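Local coordinates for protein putative TIM-barrel metal-dependent hydrolase (Mycobacterium avium subsp. paratuberculosis S397, PDB 4DZI) that probably acts as a metal-dependent hydrolase of the amidohydrolase superfamily, binding two neighbouring metal ions, here cadmium, in a TIM-barrel active site, at residues Asp13-Glu18 / Gly354-His359; Arg176-Val181 / Asp214-Arg219. One frame throughout, in Å; residues are numbered along the deposited sequence.

Contact 1 (Asp13-Glu18 / Gly354-His359); sequences DNHYYE and GSDWPH. With CD (cadmium ion), chain Q; CD (cadmium ion), chain P.
Asp13 and Asp356 both turn their carboxylates anti to the backbone N (chi1 -168° and -163°), which sets the two groups side by side, pointing the same way, and both bind the first cadmium ion. Asp13 grips that ion with both oxygens, OD1 at 2.2 Å and OD2, more loosely, at 2.6 Å. Asp356 OD1 touches both metals, 2.3 Å from this ion and 2.7 Å from the second, which its OD2 also binds; its carboxylate bridges the two ions, as Glu293 also does. His15 NE2 joins the first ion and His359 ND1 the second, each metal thus holding one member of a stacked pair. The imidazoles lie offset, planes 9° apart and centroids 3.8 Å apart, with His359 CE1 above the centre of the His15 ring; His359 NE2 is hydrogen-bonded to Thr123.

Asp13-Asn14-His15, at the end of strand 9-15, stands where many amidohydrolases carry their HxH motif, with aspartate for the first histidine. Asp356, in a loop, is consistent with the aspartate that amidohydrolases carry after the last barrel strand. His230 and the shared Glu293 complete the first site; Glu361 and a water add to the second.

Backbone contacts hold the loop 354-359 against the strand. His15 N donates to Trp357 O at 2.9 Å, a fairly straight bond, whereas the bond from Asp356 N to Asp13 O is bent and weak. That same Asp13 O accepts from Asn14 ND2, which comes from above the carbonyl plane. Ser355 OG takes Trp357 N in an ST turn and is also bonded to Asp11. Past the cis peptide before Pro358, Tyr17 slides alongside the proline, its CE2 3.8 Å from Pro358 CG, and one water links Tyr17 OH to Pro358 O.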
loop_
_atom_site.group_PDB
_atom_site.type_symbol
_atom_site.label_atom_id
_atom_site.label_comp_id
_atom_site.label_asym_id
_atom_site.label_seq_id
_atom_site.Cartn_x
_atom_site.Cartn_y
_atom_site.Cartn_z
ATOM N N ASP C 13 -20.331 0.445 14.978
ATOM C CA ASP C 13 -20.369 1.086 13.655
ATOM C C ASP C 13 -21.802 1.247 13.208
ATOM O O ASP C 13 -22.395 0.338 12.615
ATOM C CB ASP C 13 -19.637 0.254 12.599
ATOM C CG ASP C 13 -19.416 1.019 11.320
ATOM O OD1 ASP C 13 -19.905 2.181 11.198
ATOM O OD2 ASP C 13 -18.780 0.420 10.421
ATOM N N ASN C 14 -22.329 2.445 13.483
ATOM C CA ASN C 14 -23.635 2.812 12.946
ATOM C C ASN C 14 -23.530 4.197 12.339
ATOM O O ASN C 14 -22.628 4.958 12.648
ATOM C CB ASN C 14 -24.694 2.819 14.070
ATOM C CG ASN C 14 -25.563 1.570 14.105
ATOM O OD1 ASN C 14 -26.777 1.666 14.367
ATOM N ND2 ASN C 14 -24.960 0.394 13.950
ATOM N N HIS C 15 -24.444 4.507 11.413
ATOM C CA HIS C 15 -24.473 5.837 10.786
ATOM C C HIS C 15 -25.803 6.565 10.860
ATOM O O HIS C 15 -26.850 5.940 10.964
ATOM C CB HIS C 15 -24.038 5.720 9.306
ATOM C CG HIS C 15 -22.607 5.301 9.158
ATOM N ND1 HIS C 15 -21.603 6.186 9.219
ATOM C CD2 HIS C 15 -22.020 4.041 9.041
ATOM C CE1 HIS C 15 -20.422 5.544 9.122
ATOM N NE2 HIS C 15 -20.663 4.239 9.011
ATOM N N TYR C 16 -25.723 7.892 10.826
ATOM C CA TYR C 16 -26.841 8.748 10.441
ATOM C C TYR C 16 -26.546 9.253 9.023
ATOM O O TYR C 16 -25.417 9.104 8.505
ATOM C CB TYR C 16 -26.978 9.930 11.411
ATOM C CG TYR C 16 -25.663 10.556 11.732
ATOM C CD1 TYR C 16 -25.012 11.401 10.814
ATOM C CD2 TYR C 16 -25.020 10.294 12.947
ATOM C CE1 TYR C 16 -23.767 11.952 11.111
ATOM C CE2 TYR C 16 -23.764 10.835 13.246
ATOM C CZ TYR C 16 -23.150 11.673 12.328
ATOM O OH TYR C 16 -21.919 12.209 12.594
ATOM N N TYR C 17 -27.555 9.855 8.386
ATOM C CA TYR C 17 -27.333 10.558 7.131
ATOM C C TYR C 17 -27.520 12.032 7.477
ATOM O O TYR C 17 -28.575 12.453 7.998
ATOM C CB TYR C 17 -28.326 10.089 6.080
ATOM C CG TYR C 17 -28.037 8.682 5.580
ATOM C CD1 TYR C 17 -26.778 8.360 5.069
ATOM C CD2 TYR C 17 -28.972 7.658 5.663
ATOM C CE1 TYR C 17 -26.483 7.094 4.580
ATOM C CE2 TYR C 17 -28.683 6.383 5.212
ATOM C CZ TYR C 17 -27.431 6.094 4.676
ATOM O OH TYR C 17 -27.167 4.829 4.187
ATOM N N GLU C 18 -26.503 12.832 7.240
ATOM C CA GLU C 18 -26.571 14.252 7.629
ATOM C C GLU C 18 -27.620 15.008 6.849
ATOM O O GLU C 18 -27.761 14.817 5.662
ATOM C CB GLU C 18 -25.246 14.964 7.386
ATOM C CG GLU C 18 -24.060 14.467 8.207
ATOM C CD GLU C 18 -23.338 13.255 7.615
ATOM O OE1 GLU C 18 -23.835 12.554 6.711
ATOM O OE2 GLU C 18 -22.200 13.021 8.057
ATOM N N GLY C 354 -19.204 -4.541 14.716
ATOM C CA GLY C 354 -19.791 -3.310 14.160
ATOM C C GLY C 354 -20.557 -3.742 12.900
ATOM O O GLY C 354 -20.058 -4.535 12.107
ATOM N N SER C 355 -21.769 -3.237 12.720
ATOM C CA SER C 355 -22.611 -3.666 11.606
ATOM C C SER C 355 -22.578 -2.719 10.400
ATOM O O SER C 355 -22.887 -3.151 9.277
ATOM C CB SER C 355 -24.078 -3.728 12.065
ATOM O OG SER C 355 -24.513 -2.415 12.380
ATOM N N ASP C 356 -22.227 -1.451 10.629
ATOM C CA ASP C 356 -22.256 -0.403 9.603
ATOM C C ASP C 356 -23.664 -0.104 9.161
ATOM O O ASP C 356 -23.885 0.401 8.069
ATOM C CB ASP C 356 -21.414 -0.796 8.374
ATOM C CG ASP C 356 -21.065 0.399 7.482
ATOM O OD1 ASP C 356 -20.908 1.538 7.953
ATOM O OD2 ASP C 356 -20.892 0.150 6.273
ATOM N N TRP C 357 -24.633 -0.433 10.003
ATOM C CA TRP C 357 -26.018 -0.098 9.650
ATOM C C TRP C 357 -26.273 1.395 9.685
ATOM O O TRP C 357 -25.811 2.094 10.578
ATOM C CB TRP C 357 -26.917 -0.840 10.660
ATOM C CG TRP C 357 -28.343 -0.937 10.186
ATOM C CD1 TRP C 357 -28.909 -1.942 9.409
ATOM C CD2 TRP C 357 -29.439 0.003 10.444
ATOM N NE1 TRP C 357 -30.251 -1.685 9.170
ATOM C CE2 TRP C 357 -30.614 -0.531 9.741
ATOM C CE3 TRP C 357 -29.557 1.206 11.131
ATOM C CZ2 TRP C 357 -31.853 0.118 9.771
ATOM C CZ3 TRP C 357 -30.809 1.836 11.159
ATOM C CH2 TRP C 357 -31.921 1.308 10.469
ATOM N N PRO C 358 -27.037 1.953 8.716
ATOM C CA PRO C 358 -27.843 1.347 7.674
ATOM C C PRO C 358 -27.182 1.374 6.301
ATOM O O PRO C 358 -27.879 1.328 5.307
ATOM C CB PRO C 358 -29.021 2.308 7.612
ATOM C CG PRO C 358 -28.401 3.634 7.774
ATOM C CD PRO C 358 -27.332 3.400 8.828
ATOM N N HIS C 359 -25.854 1.456 6.226
ATOM C CA HIS C 359 -25.256 1.547 4.881
ATOM C C HIS C 359 -25.488 0.351 3.992
ATOM O O HIS C 359 -25.680 -0.751 4.451
ATOM C CB HIS C 359 -23.736 1.780 5.035
ATOM C CG HIS C 359 -23.362 3.190 5.432
ATOM N ND1 HIS C 359 -22.050 3.593 5.591
ATOM C CD2 HIS C 359 -24.138 4.307 5.652
ATOM C CE1 HIS C 359 -22.026 4.890 5.899
ATOM N NE2 HIS C 359 -23.304 5.337 5.915
HETATM CD CD CD Q . -19.216 2.599 9.121
HETATM CD CD CD P . -20.192 2.230 5.446
HETATM O O HOH W 1 -29.280 3.283 4.077
HETATM O O HOH W 2 -18.952 4.281 4.791
#

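Contact 2 (Arg176-Val181 / Asp214-Arg219)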
loop_
_atom_site.group_PDB
_atom_site.type_symbol
_atom_site.label_atom_id
_atom_site.label_comp_id
_atom_site.label_asym_id
_atom_site.label_seq_id
_atom_site.Cartn_x
_atom_site.Cartn_y
_atom_site.Cartn_z
ATOM N N ARG C 176 -5.707 24.973 18.013
ATOM C CA ARG C 176 -7.161 24.984 17.889
ATOM C C ARG C 176 -7.756 23.585 18.128
ATOM O O ARG C 176 -8.861 23.472 18.655
ATOM C CB ARG C 176 -7.607 25.592 16.568
ATOM C CG ARG C 176 -9.108 25.607 16.352
ATOM C CD ARG C 176 -9.813 26.580 17.282
ATOM N NE ARG C 176 -11.250 26.326 17.365
ATOM C CZ ARG C 176 -12.144 26.760 16.480
ATOM N NH1 ARG C 176 -11.757 27.468 15.425
ATOM N NH2 ARG C 176 -13.432 26.484 16.654
ATOM N N ALA C 177 -7.002 22.532 17.786
ATOM C CA ALA C 177 -7.451 21.162 18.026
ATOM C C ALA C 177 -7.630 20.861 19.530
ATOM O O ALA C 177 -8.552 20.138 19.917
ATOM C CB ALA C 177 -6.487 20.164 17.377
ATOM N N VAL C 178 -6.717 21.375 20.356
ATOM C CA VAL C 178 -6.822 21.215 21.804
ATOM C C VAL C 178 -8.091 21.922 22.296
ATOM O O VAL C 178 -8.823 21.381 23.136
ATOM C CB VAL C 178 -5.567 21.721 22.575
ATOM C CG1 VAL C 178 -5.863 21.743 24.069
ATOM C CG2 VAL C 178 -4.339 20.855 22.316
ATOM N N GLU C 179 -8.398 23.090 21.740
ATOM C CA GLU C 179 -9.689 23.725 22.045
ATOM C C GLU C 179 -10.888 22.886 21.627
ATOM O O GLU C 179 -11.870 22.836 22.327
ATOM C CB GLU C 179 -9.816 25.102 21.397
ATOM C CG GLU C 179 -8.820 26.106 21.944
ATOM C CD GLU C 179 -8.909 27.435 21.227
ATOM O OE1 GLU C 179 -10.026 27.788 20.785
ATOM O OE2 GLU C 179 -7.866 28.111 21.103
ATOM N N GLU C 180 -10.832 22.276 20.441
ATOM C CA GLU C 180 -11.939 21.428 20.036
ATOM C C GLU C 180 -12.088 20.237 20.980
ATOM O O GLU C 180 -13.197 19.844 21.315
ATOM C CB GLU C 180 -11.756 20.921 18.587
ATOM C CG GLU C 180 -13.066 20.361 18.037
ATOM C CD GLU C 180 -14.088 21.463 17.767
ATOM O OE1 GLU C 180 -13.675 22.585 17.351
ATOM O OE2 GLU C 180 -15.299 21.215 17.946
ATOM N N VAL C 181 -10.974 19.630 21.375
ATOM C CA VAL C 181 -11.049 18.462 22.215
ATOM C C VAL C 181 -11.637 18.870 23.582
ATOM O O VAL C 181 -12.537 18.230 24.101
ATOM C CB VAL C 181 -9.682 17.814 22.457
ATOM C CG1 VAL C 181 -9.791 16.814 23.597
ATOM C CG2 VAL C 181 -9.152 17.141 21.199
ATOM N N ASP C 214 1.067 16.171 20.381
ATOM C CA ASP C 214 1.078 15.591 21.715
ATOM C C ASP C 214 0.025 16.164 22.688
ATOM O O ASP C 214 -0.544 15.422 23.471
ATOM C CB ASP C 214 2.470 15.691 22.338
ATOM C CG ASP C 214 3.406 14.642 21.784
ATOM O OD1 ASP C 214 2.896 13.550 21.431
ATOM O OD2 ASP C 214 4.629 14.915 21.670
ATOM N N PRO C 215 -0.214 17.479 22.652
ATOM C CA PRO C 215 -1.222 17.993 23.594
ATOM C C PRO C 215 -2.638 17.399 23.378
ATOM O O PRO C 215 -3.326 17.083 24.341
ATOM C CB PRO C 215 -1.177 19.501 23.348
ATOM C CG PRO C 215 0.252 19.736 22.918
ATOM C CD PRO C 215 0.569 18.567 22.027
ATOM N N VAL C 216 -3.035 17.211 22.121
ATOM C CA VAL C 216 -4.295 16.514 21.811
ATOM C C VAL C 216 -4.294 15.065 22.328
ATOM O O VAL C 216 -5.241 14.645 22.988
ATOM C CB VAL C 216 -4.589 16.558 20.290
ATOM C CG1 VAL C 216 -5.782 15.655 19.942
ATOM C CG2 VAL C 216 -4.855 18.000 19.849
ATOM N N TRP C 217 -3.290 14.265 21.980
ATOM C CA TRP C 217 -3.287 12.879 22.478
ATOM C C TRP C 217 -3.264 12.817 23.981
ATOM O O TRP C 217 -3.890 11.919 24.574
ATOM C CB TRP C 217 -2.107 12.070 21.971
ATOM C CG TRP C 217 -1.972 12.052 20.474
ATOM C CD1 TRP C 217 -0.847 12.405 19.716
ATOM C CD2 TRP C 217 -2.994 11.687 19.491
ATOM N NE1 TRP C 217 -1.086 12.244 18.380
ATOM C CE2 TRP C 217 -2.367 11.840 18.174
ATOM C CE3 TRP C 217 -4.335 11.245 19.567
ATOM C CZ2 TRP C 217 -3.043 11.546 16.996
ATOM C CZ3 TRP C 217 -5.007 10.970 18.374
ATOM C CH2 TRP C 217 -4.378 11.123 17.120
ATOM N N ALA C 218 -2.554 13.750 24.619
ATOM C CA ALA C 218 -2.546 13.757 26.092
ATOM C C ALA C 218 -3.944 14.063 26.674
ATOM O O ALA C 218 -4.364 13.425 27.656
ATOM C CB ALA C 218 -1.491 14.732 26.649
ATOM N N ARG C 219 -4.663 15.025 26.082
ATOM C CA ARG C 219 -6.034 15.277 26.537
ATOM C C ARG C 219 -6.914 14.018 26.439
ATOM O O ARG C 219 -7.661 13.693 27.353
ATOM C CB ARG C 219 -6.695 16.428 25.788
ATOM C CG ARG C 219 -6.146 17.818 26.073
ATOM C CD ARG C 219 -6.441 18.314 27.486
ATOM N NE ARG C 219 -6.654 19.771 27.495
ATOM C CZ ARG C 219 -5.695 20.701 27.455
ATOM N NH1 ARG C 219 -4.405 20.369 27.398
ATOM N NH2 ARG C 219 -6.035 21.987 27.467
#
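Arg219 directs its NE to the carboxylate of Asp182, one residue beyond 176-181 on the neighbouring helix, in a salt bridge that helps fix the guanidinium beside Val178. One face of the group is met by Val178 CG1, which lies 3.4 Å above the guanidinium plane, displaced toward its rim. The arginine chain bends at chi2 and chi3 to reach this place, while its CB rests on Val181 CG1.

Apart from the guanidinium contact, the interface is apolar. Val178 CG2 reaches Pro215 CB at 3.6 Å, the two side chains crossing at about a right angle, and also touches Val216 CG2. With CG1 of Val216 anti to the backbone N (chi1 171°), its CG2 lies beside that N and also meets Ala177 CB at 3.7 Å. The CG1 branch approaches Val181 CG2. Val216 is thus flanked by three residues of the opposing helix, with Leu171 also against it.

The axes of the two segments run 9.0 Å apart at 14°, nearly parallel and in the same N-to-C direction. Such side-by-side packing is characteristic of successive outer helices of a TIM barrel.

In the fold
Contact 1 joins an early strand to a late loop: 13-18 begins in the last residues of strand 9-15 and runs into the loop after it, while the loop segment 354-359 lies between helices 339-346 and 378-393. Contact 2 is nested between those segments in sequence, pairing helices 174-186 and 214-223. Their centres are 27 Å apart, on opposite sides of the chain's centre, and their nearest atoms remain about 12 Å apart. Strand 192-193 lies between the two helices of contact 2 in sequence, and strand 227-230 follows them, ending at the metal ligand His230. The pair thus samples two layers of one amidohydrolase fold, the buried metal centre where early and late parts of the chain meet and the partly buried helical shell.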